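Local coordinates for protein carbon monoxide dehydrogenase (Thermococcus sp. AM4, PDB 6T7J) that probably catalyses the reversible oxidation of carbon monoxide to carbon dioxide, using iron-sulfur clusters and a nickel-dependent cluster C, at residues G19-E30 with D402-K410. Residues are numbered along the deposited sequence; the frame is centred on the assembly and turned at random.
Sequences GVAELIEKAEEE and DRVHIPKHK
H405 NE2 donates a nearly straight hydrogen bond (177°) to E22 OE1 at 2.6 Å, a His-carboxylate pair with the acceptor lying in the imidazole plane while the carboxylate is turned 72° from the ring. With CG anti to the backbone N (chi1 176°), H405 reaches across to the helix. The other carboxylate oxygen, E22 OE2, approaches the edge of the H409 ring, 3.5 Å from NE2. Replacing E22 by an alanine removes the carboxylate, which is likely to leave H405 NE2 without its acceptor and the imidazole freer to turn. Alongside, L23 CD1 meets CG of the P407 ring at 3.6 Å, and the proline also packs on CA of G19, the N-cap residue, whose positive phi suits a glycine.

One turn further along the helix, K26 slides past H405 and bends at its end, so that NZ donates a 3.0 Å hydrogen bond to R403 O; I330 O accepts from it too. K26, E30 and R403 form a salt-bridge network, in which E30 OE2 lies 3.5 Å from R403 NH1. R403 NH1 is also held by C354 O, and Y355 adds a cation-pi contact. The contact joins helix 20-30 to the irregular chain between helix 381-395 and strand 411-415, with L327 of helix 325-330 packing against L23.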
loop_
_atom_site.group_PDB
_atom_site.type_symbol
_atom_site.label_atom_id
_atom_site.label_comp_id
_atom_site.label_asym_id
_atom_site.label_seq_id
_atom_site.Cartn_x
_atom_site.Cartn_y
_atom_site.Cartn_z
ATOM N N GLY A 19 31.301 20.499 9.402
ATOM C CA GLY A 19 31.670 19.977 8.104
ATOM C C GLY A 19 30.580 20.066 7.056
ATOM O O GLY A 19 30.891 20.044 5.857
ATOM N N VAL A 20 29.315 20.167 7.469
ATOM C CA VAL A 20 28.218 20.208 6.505
ATOM C C VAL A 20 28.257 21.503 5.701
ATOM O O VAL A 20 28.060 21.499 4.478
ATOM C CB VAL A 20 26.871 20.026 7.230
ATOM C CG1 VAL A 20 25.710 20.265 6.277
ATOM C CG2 VAL A 20 26.785 18.637 7.847
ATOM N N ALA A 21 28.519 22.628 6.371
ATOM C CA ALA A 21 28.552 23.917 5.689
ATOM C C ALA A 21 29.639 23.952 4.619
ATOM O O ALA A 21 29.393 24.380 3.483
ATOM C CB ALA A 21 28.764 25.038 6.706
ATOM N N GLU A 22 30.855 23.520 4.973
ATOM C CA GLU A 22 31.956 23.525 4.013
ATOM C C GLU A 22 31.592 22.749 2.755
ATOM O O GLU A 22 31.878 23.191 1.636
ATOM C CB GLU A 22 33.222 22.934 4.639
ATOM C CG GLU A 22 33.318 23.033 6.152
ATOM C CD GLU A 22 34.530 22.291 6.700
ATOM O OE1 GLU A 22 35.295 21.720 5.893
ATOM O OE2 GLU A 22 34.719 22.276 7.935
ATOM N N LEU A 23 30.938 21.600 2.918
ATOM C CA LEU A 23 30.639 20.756 1.770
ATOM C C LEU A 23 29.467 21.289 0.958
ATOM O O LEU A 23 29.447 21.126 -0.266
ATOM C CB LEU A 23 30.374 19.325 2.229
ATOM C CG LEU A 23 31.592 18.396 2.257
ATOM C CD1 LEU A 23 32.838 19.098 2.779
ATOM C CD2 LEU A 23 31.288 17.178 3.094
ATOM N N ILE A 24 28.496 21.939 1.604
ATOM C CA ILE A 24 27.449 22.615 0.840
ATOM C C ILE A 24 28.053 23.721 -0.016
ATOM O O ILE A 24 27.691 23.894 -1.191
ATOM C CB ILE A 24 26.355 23.150 1.782
ATOM C CG1 ILE A 24 25.647 21.989 2.478
ATOM C CG2 ILE A 24 25.345 23.990 1.013
ATOM C CD1 ILE A 24 24.577 22.425 3.445
ATOM N N GLU A 25 29.008 24.471 0.539
ATOM C CA GLU A 25 29.647 25.519 -0.250
ATOM C C GLU A 25 30.502 24.938 -1.371
ATOM O O GLU A 25 30.573 25.511 -2.464
ATOM C CB GLU A 25 30.493 26.409 0.641
ATOM C CG GLU A 25 29.791 26.860 1.870
ATOM C CD GLU A 25 30.764 27.463 2.801
ATOM O OE1 GLU A 25 30.489 27.531 4.028
ATOM O OE2 GLU A 25 31.786 27.979 2.279
ATOM N N LYS A 26 31.175 23.814 -1.110
ATOM C CA LYS A 26 31.929 23.148 -2.170
ATOM C C LYS A 26 31.007 22.696 -3.295
ATOM O O LYS A 26 31.335 22.850 -4.479
ATOM C CB LYS A 26 32.701 21.961 -1.595
ATOM C CG LYS A 26 33.553 21.227 -2.615
ATOM C CD LYS A 26 34.432 20.183 -1.949
ATOM C CE LYS A 26 35.470 19.642 -2.914
ATOM N NZ LYS A 26 34.844 18.991 -4.094
ATOM N N ALA A 27 29.845 22.138 -2.945
ATOM C CA ALA A 27 28.863 21.764 -3.954
ATOM C C ALA A 27 28.414 22.975 -4.759
ATOM O O ALA A 27 28.252 22.893 -5.983
ATOM C CB ALA A 27 27.661 21.092 -3.292
ATOM N N GLU A 28 28.207 24.109 -4.085
ATOM C CA GLU A 28 27.795 25.320 -4.790
ATOM C C GLU A 28 28.864 25.777 -5.774
ATOM O O GLU A 28 28.567 26.080 -6.936
ATOM C CB GLU A 28 27.480 26.429 -3.789
ATOM C CG GLU A 28 26.270 26.146 -2.930
ATOM C CD GLU A 28 25.520 27.401 -2.560
ATOM O OE1 GLU A 28 26.030 28.501 -2.857
ATOM O OE2 GLU A 28 24.424 27.286 -1.971
ATOM N N GLU A 29 30.121 25.832 -5.328
ATOM C CA GLU A 29 31.179 26.299 -6.218
ATOM C C GLU A 29 31.442 25.307 -7.346
ATOM O O GLU A 29 31.927 25.700 -8.413
ATOM C CB GLU A 29 32.457 26.578 -5.428
ATOM C CG GLU A 29 32.555 28.016 -4.918
ATOM C CD GLU A 29 33.280 28.943 -5.883
ATOM O OE1 GLU A 29 34.512 29.105 -5.741
ATOM O OE2 GLU A 29 32.618 29.513 -6.780
ATOM N N GLU A 30 31.120 24.030 -7.141
ATOM C CA GLU A 30 31.197 23.047 -8.213
ATOM C C GLU A 30 29.915 22.960 -9.032
ATOM O O GLU A 30 29.896 22.258 -10.049
ATOM C CB GLU A 30 31.529 21.665 -7.643
ATOM C CG GLU A 30 33.008 21.321 -7.677
ATOM C CD GLU A 30 33.395 20.336 -6.594
ATOM O OE1 GLU A 30 34.216 20.699 -5.727
ATOM O OE2 GLU A 30 32.878 19.199 -6.611
ATOM N N ASP A 402 42.879 16.769 -6.580
ATOM C CA ASP A 402 42.799 18.224 -6.626
ATOM C C ASP A 402 41.467 18.749 -6.105
ATOM O O ASP A 402 41.394 19.911 -5.691
ATOM C CB ASP A 402 43.023 18.712 -8.058
ATOM C CG ASP A 402 42.159 17.975 -9.064
ATOM O OD1 ASP A 402 42.193 16.726 -9.073
ATOM O OD2 ASP A 402 41.446 18.640 -9.844
ATOM N N ARG A 403 40.418 17.926 -6.115
ATOM C CA ARG A 403 39.086 18.333 -5.689
ATOM C C ARG A 403 38.646 17.621 -4.412
ATOM O O ARG A 403 37.449 17.449 -4.172
ATOM C CB ARG A 403 38.067 18.084 -6.801
ATOM C CG ARG A 403 38.457 18.656 -8.148
ATOM C CD ARG A 403 37.684 17.982 -9.270
ATOM N NE ARG A 403 36.241 18.089 -9.079
ATOM C CZ ARG A 403 35.350 17.286 -9.651
ATOM N NH1 ARG A 403 34.055 17.458 -9.418
ATOM N NH2 ARG A 403 35.752 16.311 -10.456
ATOM N N VAL A 404 39.599 17.205 -3.582
ATOM C CA VAL A 404 39.306 16.465 -2.360
ATOM C C VAL A 404 39.311 17.432 -1.185
ATOM O O VAL A 404 40.271 18.189 -0.997
ATOM C CB VAL A 404 40.316 15.326 -2.141
ATOM C CG1 VAL A 404 40.257 14.830 -0.703
ATOM C CG2 VAL A 404 40.045 14.186 -3.111
ATOM N N HIS A 405 38.236 17.408 -0.395
ATOM C CA HIS A 405 38.146 18.191 0.837
ATOM C C HIS A 405 37.363 17.364 1.852
ATOM O O HIS A 405 36.128 17.352 1.833
ATOM C CB HIS A 405 37.487 19.546 0.601
ATOM C CG HIS A 405 37.287 20.346 1.851
ATOM N ND1 HIS A 405 38.158 21.337 2.249
ATOM C CD2 HIS A 405 36.317 20.300 2.795
ATOM C CE1 HIS A 405 37.733 21.867 3.381
ATOM N NE2 HIS A 405 36.617 21.254 3.735
ATOM N N ILE A 406 38.079 16.671 2.725
ATOM C CA ILE A 406 37.482 15.911 3.819
ATOM C C ILE A 406 37.505 16.794 5.060
ATOM O O ILE A 406 38.588 17.248 5.459
ATOM C CB ILE A 406 38.232 14.594 4.064
ATOM C CG1 ILE A 406 38.245 13.740 2.795
ATOM C CG2 ILE A 406 37.608 13.831 5.225
ATOM C CD1 ILE A 406 39.150 12.527 2.884
ATOM N N PRO A 407 36.363 17.088 5.677
ATOM C CA PRO A 407 36.391 17.867 6.921
ATOM C C PRO A 407 37.091 17.092 8.031
ATOM O O PRO A 407 36.810 15.914 8.261
ATOM C CB PRO A 407 34.908 18.100 7.230
ATOM C CG PRO A 407 34.204 17.896 5.923
ATOM C CD PRO A 407 34.991 16.847 5.202
ATOM N N LYS A 408 38.019 17.777 8.714
ATOM C CA LYS A 408 38.780 17.179 9.813
ATOM C C LYS A 408 37.874 16.603 10.889
ATOM O O LYS A 408 38.252 15.647 11.576
ATOM C CB LYS A 408 39.708 18.229 10.434
ATOM C CG LYS A 408 41.056 17.711 10.958
ATOM C CD LYS A 408 40.910 16.827 12.197
ATOM C CE LYS A 408 42.244 16.338 12.731
ATOM N NZ LYS A 408 42.070 15.584 14.006
ATOM N N HIS A 409 36.682 17.163 11.041
ATOM C CA HIS A 409 35.874 16.931 12.226
ATOM C C HIS A 409 35.526 15.459 12.393
ATOM O O HIS A 409 34.928 14.838 11.508
ATOM C CB HIS A 409 34.623 17.794 12.147
ATOM C CG HIS A 409 34.927 19.244 11.937
ATOM N ND1 HIS A 409 35.342 20.067 12.960
ATOM C CD2 HIS A 409 34.902 20.010 10.822
ATOM C CE1 HIS A 409 35.545 21.284 12.487
ATOM N NE2 HIS A 409 35.286 21.275 11.193
ATOM N N LYS A 410 35.923 14.913 13.537
ATOM C CA LYS A 410 35.763 13.511 13.879
ATOM C C LYS A 410 35.445 13.446 15.364
ATOM O O LYS A 410 35.931 14.266 16.147
ATOM C CB LYS A 410 37.040 12.725 13.538
ATOM C CG LYS A 410 37.050 11.266 13.943
ATOM C CD LYS A 410 38.202 10.526 13.265
ATOM C CE LYS A 410 39.515 11.294 13.387
ATOM N NZ LYS A 410 40.690 10.385 13.512
#